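Local coordinates for hypothetical protein Atu0636 (PDB 2OZV) that is a predicted O-methyltransferase, probably transferring a methyl group from S-adenosylmethionine to a substrate that is not known, at residues V63-E67 with G110-F116. Numbering follows the deposited sequence. Where two conformers were deposited one is given.
Sequences VTLYE and GLPDEHF
Tyr66 reaches from its strand across to the loop that begins at Gly110 and donates its hydroxyl hydrogen to the carbonyl oxygen of Gly110, an example of how a long aromatic residue can join a buried apolar face to a polar backbone atom. The bond from Tyr66 OH to Gly110 O is 2.7 Å long and lies in the carbonyl plane, with a C=O...donor angle of 146°. Leu111, next in the chain, lays its CD2 methyl over the middle of one face of the tyrosine ring, a CH-pi contact of 3.4 Å from that methyl to the ring centroid and 14° off the normal. Carbonyl and methyl thus fix the ring differently, one at its edge and one from above. Gly110 itself ends helix 103-108 in a Schellman motif, and the chain then loops round to strand 116-121; the parallel strands 61-67, 38-42 and 116-121 belong to the Rossmann-like sheet expected of this methyltransferase family. Phe116, at the start of the last of these, comes from the opposite direction to Tyr66. CG anti to its carbonyl carbon (chi1 -69°) sends the ring toward strand 61-67, and the ring meets it with an edge: CZ of Phe116 lies 3.4 Å from Tyr66 OH, and CE1 is 3.7 Å from Thr64 OG1. Ala41 of the intervening strand touches both aromatic side chains, while Ala97 packs against both Tyr66 and Leu111.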
ATOM      1  N   VAL B  63     -28.749  -3.885  10.476  1.00 47.07           N
ATOM      2  CA  VAL B  63     -28.014  -2.860   9.710  1.00 46.41           C
ATOM      3  C   VAL B  63     -28.639  -1.480   9.809  1.00 46.71           C
ATOM      4  O   VAL B  63     -29.861  -1.354   9.686  1.00 46.32           O
ATOM      5  CB  VAL B  63     -27.833  -3.276   8.219  1.00 47.94           C
ATOM      6  CG1 VAL B  63     -27.133  -2.170   7.380  1.00 46.92           C
ATOM      7  CG2 VAL B  63     -27.067  -4.611   8.152  1.00 47.75           C
ATOM      8  N   THR B  64     -27.799  -0.454  10.009  1.00 45.22           N
ATOM      9  CA  THR B  64     -28.256   0.923   9.980  1.00 45.46           C
ATOM     10  C   THR B  64     -27.553   1.615   8.827  1.00 45.35           C
ATOM     11  O   THR B  64     -26.315   1.651   8.798  1.00 46.68           O
ATOM     12  CB  THR B  64     -27.966   1.666  11.302  1.00 45.21           C
ATOM     13  OG1 THR B  64     -28.577   0.947  12.368  1.00 46.01           O
ATOM     14  CG2 THR B  64     -28.569   3.091  11.314  1.00 47.72           C
ATOM     15  N   LEU B  65     -28.344   2.148   7.904  1.00 44.95           N
ATOM     16  CA  LEU B  65     -27.796   2.884   6.761  0.60 44.97           C
ATOM     17  C   LEU B  65     -27.893   4.374   7.058  1.00 46.01           C
ATOM     18  O   LEU B  65     -28.981   4.891   7.353  1.00 47.10           O
ATOM     19  CB  LEU B  65     -28.541   2.563   5.439  0.60 45.21           C
ATOM     20  CG  LEU B  65     -28.746   1.132   4.902  0.60 44.09           C
ATOM     21  CD1 LEU B  65     -29.609   1.122   3.621  0.60 45.51           C
ATOM     22  CD2 LEU B  65     -27.399   0.390   4.650  0.60 44.68           C
ATOM     23  N   TYR B  66     -26.758   5.076   6.962  1.00 44.84           N
ATOM     24  CA  TYR B  66     -26.760   6.530   7.159  1.00 46.17           C
ATOM     25  C   TYR B  66     -26.627   7.285   5.849  1.00 46.62           C
ATOM     26  O   TYR B  66     -25.716   7.018   5.060  1.00 47.26           O
ATOM     27  CB  TYR B  66     -25.631   6.966   8.109  1.00 45.84           C
ATOM     28  CG  TYR B  66     -25.853   6.504   9.529  1.00 46.63           C
ATOM     29  CD1 TYR B  66     -26.657   7.244  10.403  1.00 45.54           C
ATOM     30  CD2 TYR B  66     -25.235   5.336  10.008  1.00 45.58           C
ATOM     31  CE1 TYR B  66     -26.861   6.834  11.739  1.00 47.17           C
ATOM     32  CE2 TYR B  66     -25.437   4.909  11.354  1.00 48.11           C
ATOM     33  CZ  TYR B  66     -26.235   5.676  12.200  1.00 47.25           C
ATOM     34  OH  TYR B  66     -26.452   5.291  13.505  1.00 48.24           O
ATOM     35  N   GLU B  67     -27.514   8.250   5.644  1.00 47.65           N
ATOM     36  CA  GLU B  67     -27.501   9.118   4.468  1.00 48.28           C
ATOM     37  C   GLU B  67     -27.498  10.572   4.930  1.00 49.13           C
ATOM     38  O   GLU B  67     -28.247  10.928   5.850  1.00 49.23           O
ATOM     39  CB  GLU B  67     -28.765   8.880   3.610  1.00 49.35           C
ATOM     40  CG  GLU B  67     -28.962   7.433   3.127  1.00 52.29           C
ATOM     41  CD  GLU B  67     -27.966   7.021   2.049  1.00 56.21           C
ATOM     42  OE1 GLU B  67     -27.066   7.806   1.694  1.00 56.99           O
ATOM     43  OE2 GLU B  67     -28.080   5.890   1.561  1.00 61.63           O
ATOM     44  N   GLY B 110     -28.344  10.689  15.648  1.00 53.76           N
ATOM     45  CA  GLY B 110     -28.687   9.268  15.619  1.00 52.40           C
ATOM     46  C   GLY B 110     -27.472   8.390  15.359  1.00 51.40           C
ATOM     47  O   GLY B 110     -27.612   7.259  14.878  1.00 51.33           O
ATOM     48  N   LEU B 111     -26.289   8.914  15.680  1.00 50.44           N
ATOM     49  CA  LEU B 111     -25.034   8.148  15.599  1.00 49.70           C
ATOM     50  C   LEU B 111     -24.526   7.907  17.024  1.00 49.29           C
ATOM     51  O   LEU B 111     -23.759   8.706  17.548  1.00 49.30           O
ATOM     52  CB  LEU B 111     -23.999   8.925  14.766  1.00 49.67           C
ATOM     53  CG  LEU B 111     -24.203   8.894  13.238  1.00 49.30           C
ATOM     54  CD1 LEU B 111     -23.684  10.158  12.573  1.00 47.89           C
ATOM     55  CD2 LEU B 111     -23.548   7.634  12.621  1.00 47.93           C
ATOM     56  N   PRO B 112     -24.983   6.822  17.665  1.00 48.47           N
ATOM     57  CA  PRO B 112     -24.713   6.622  19.100  1.00 48.34           C
ATOM     58  C   PRO B 112     -23.265   6.241  19.406  1.00 47.36           C
ATOM     59  O   PRO B 112     -22.603   5.610  18.581  1.00 46.16           O
ATOM     60  CB  PRO B 112     -25.667   5.483  19.485  1.00 48.29           C
ATOM     61  CG  PRO B 112     -25.931   4.747  18.218  1.00 49.22           C
ATOM     62  CD  PRO B 112     -25.790   5.731  17.086  1.00 49.35           C
ATOM     63  N   ASP B 113     -22.780   6.638  20.583  1.00 46.86           N
ATOM     64  CA  ASP B 113     -21.435   6.284  21.014  1.00 46.76           C
ATOM     65  C   ASP B 113     -21.308   4.778  21.239  1.00 45.87           C
ATOM     66  O   ASP B 113     -22.199   4.162  21.860  1.00 45.06           O
ATOM     67  CB  ASP B 113     -21.110   6.967  22.348  1.00 48.31           C
ATOM     68  CG  ASP B 113     -20.926   8.473  22.221  1.00 50.91           C
ATOM     69  OD1 ASP B 113     -20.482   8.973  21.161  1.00 53.50           O
ATOM     70  OD2 ASP B 113     -21.217   9.157  23.218  1.00 55.66           O
ATOM     71  N   GLU B 114     -20.216   4.198  20.726  1.00 44.45           N
ATOM     72  CA  GLU B 114     -19.777   2.852  21.109  1.00 44.59           C
ATOM     73  C   GLU B 114     -20.910   1.825  21.060  1.00 44.59           C
ATOM     74  O   GLU B 114     -21.189   1.122  22.041  1.00 44.77           O
ATOM     75  CB  GLU B 114     -19.107   2.882  22.493  1.00 45.28           C
ATOM     76  CG  GLU B 114     -17.774   3.610  22.441  1.00 46.28           C
ATOM     77  CD  GLU B 114     -17.104   3.712  23.793  1.00 51.60           C
ATOM     78  OE1 GLU B 114     -17.580   4.475  24.643  1.00 56.57           O
ATOM     79  OE2 GLU B 114     -16.102   3.024  24.001  1.00 56.48           O
ATOM     80  N   HIS B 115     -21.523   1.729  19.888  1.00 44.15           N
ATOM     81  CA  HIS B 115     -22.738   0.960  19.699  1.00 44.12           C
ATOM     82  C   HIS B 115     -22.587  -0.154  18.660  1.00 44.49           C
ATOM     83  O   HIS B 115     -23.220  -1.201  18.785  1.00 44.39           O
ATOM     84  CB  HIS B 115     -23.856   1.916  19.283  1.00 44.43           C
ATOM     85  CG  HIS B 115     -25.172   1.260  19.009  1.00 43.94           C
ATOM     86  ND1 HIS B 115     -25.995   0.787  20.013  1.00 45.82           N
ATOM     87  CD2 HIS B 115     -25.830   1.049  17.846  1.00 44.92           C
ATOM     88  CE1 HIS B 115     -27.102   0.305  19.471  1.00 46.63           C
ATOM     89  NE2 HIS B 115     -27.028   0.455  18.157  1.00 46.70           N
ATOM     90  N   PHE B 116     -21.763   0.079  17.628  1.00 42.64           N
ATOM     91  CA  PHE B 116     -21.718  -0.823  16.474  1.00 43.82           C
ATOM     92  C   PHE B 116     -20.556  -1.794  16.530  1.00 44.16           C
ATOM     93  O   PHE B 116     -19.449  -1.422  16.934  1.00 44.77           O
ATOM     94  CB  PHE B 116     -21.635  -0.001  15.178  1.00 43.17           C
ATOM     95  CG  PHE B 116     -22.913   0.770  14.869  1.00 43.12           C
ATOM     96  CD1 PHE B 116     -24.039   0.112  14.322  1.00 41.32           C
ATOM     97  CD2 PHE B 116     -22.983   2.151  15.130  1.00 44.40           C
ATOM     98  CE1 PHE B 116     -25.219   0.812  14.028  1.00 41.31           C
ATOM     99  CE2 PHE B 116     -24.157   2.870  14.847  1.00 42.66           C
ATOM    100  CZ  PHE B 116     -25.287   2.200  14.303  1.00 44.31           C
TER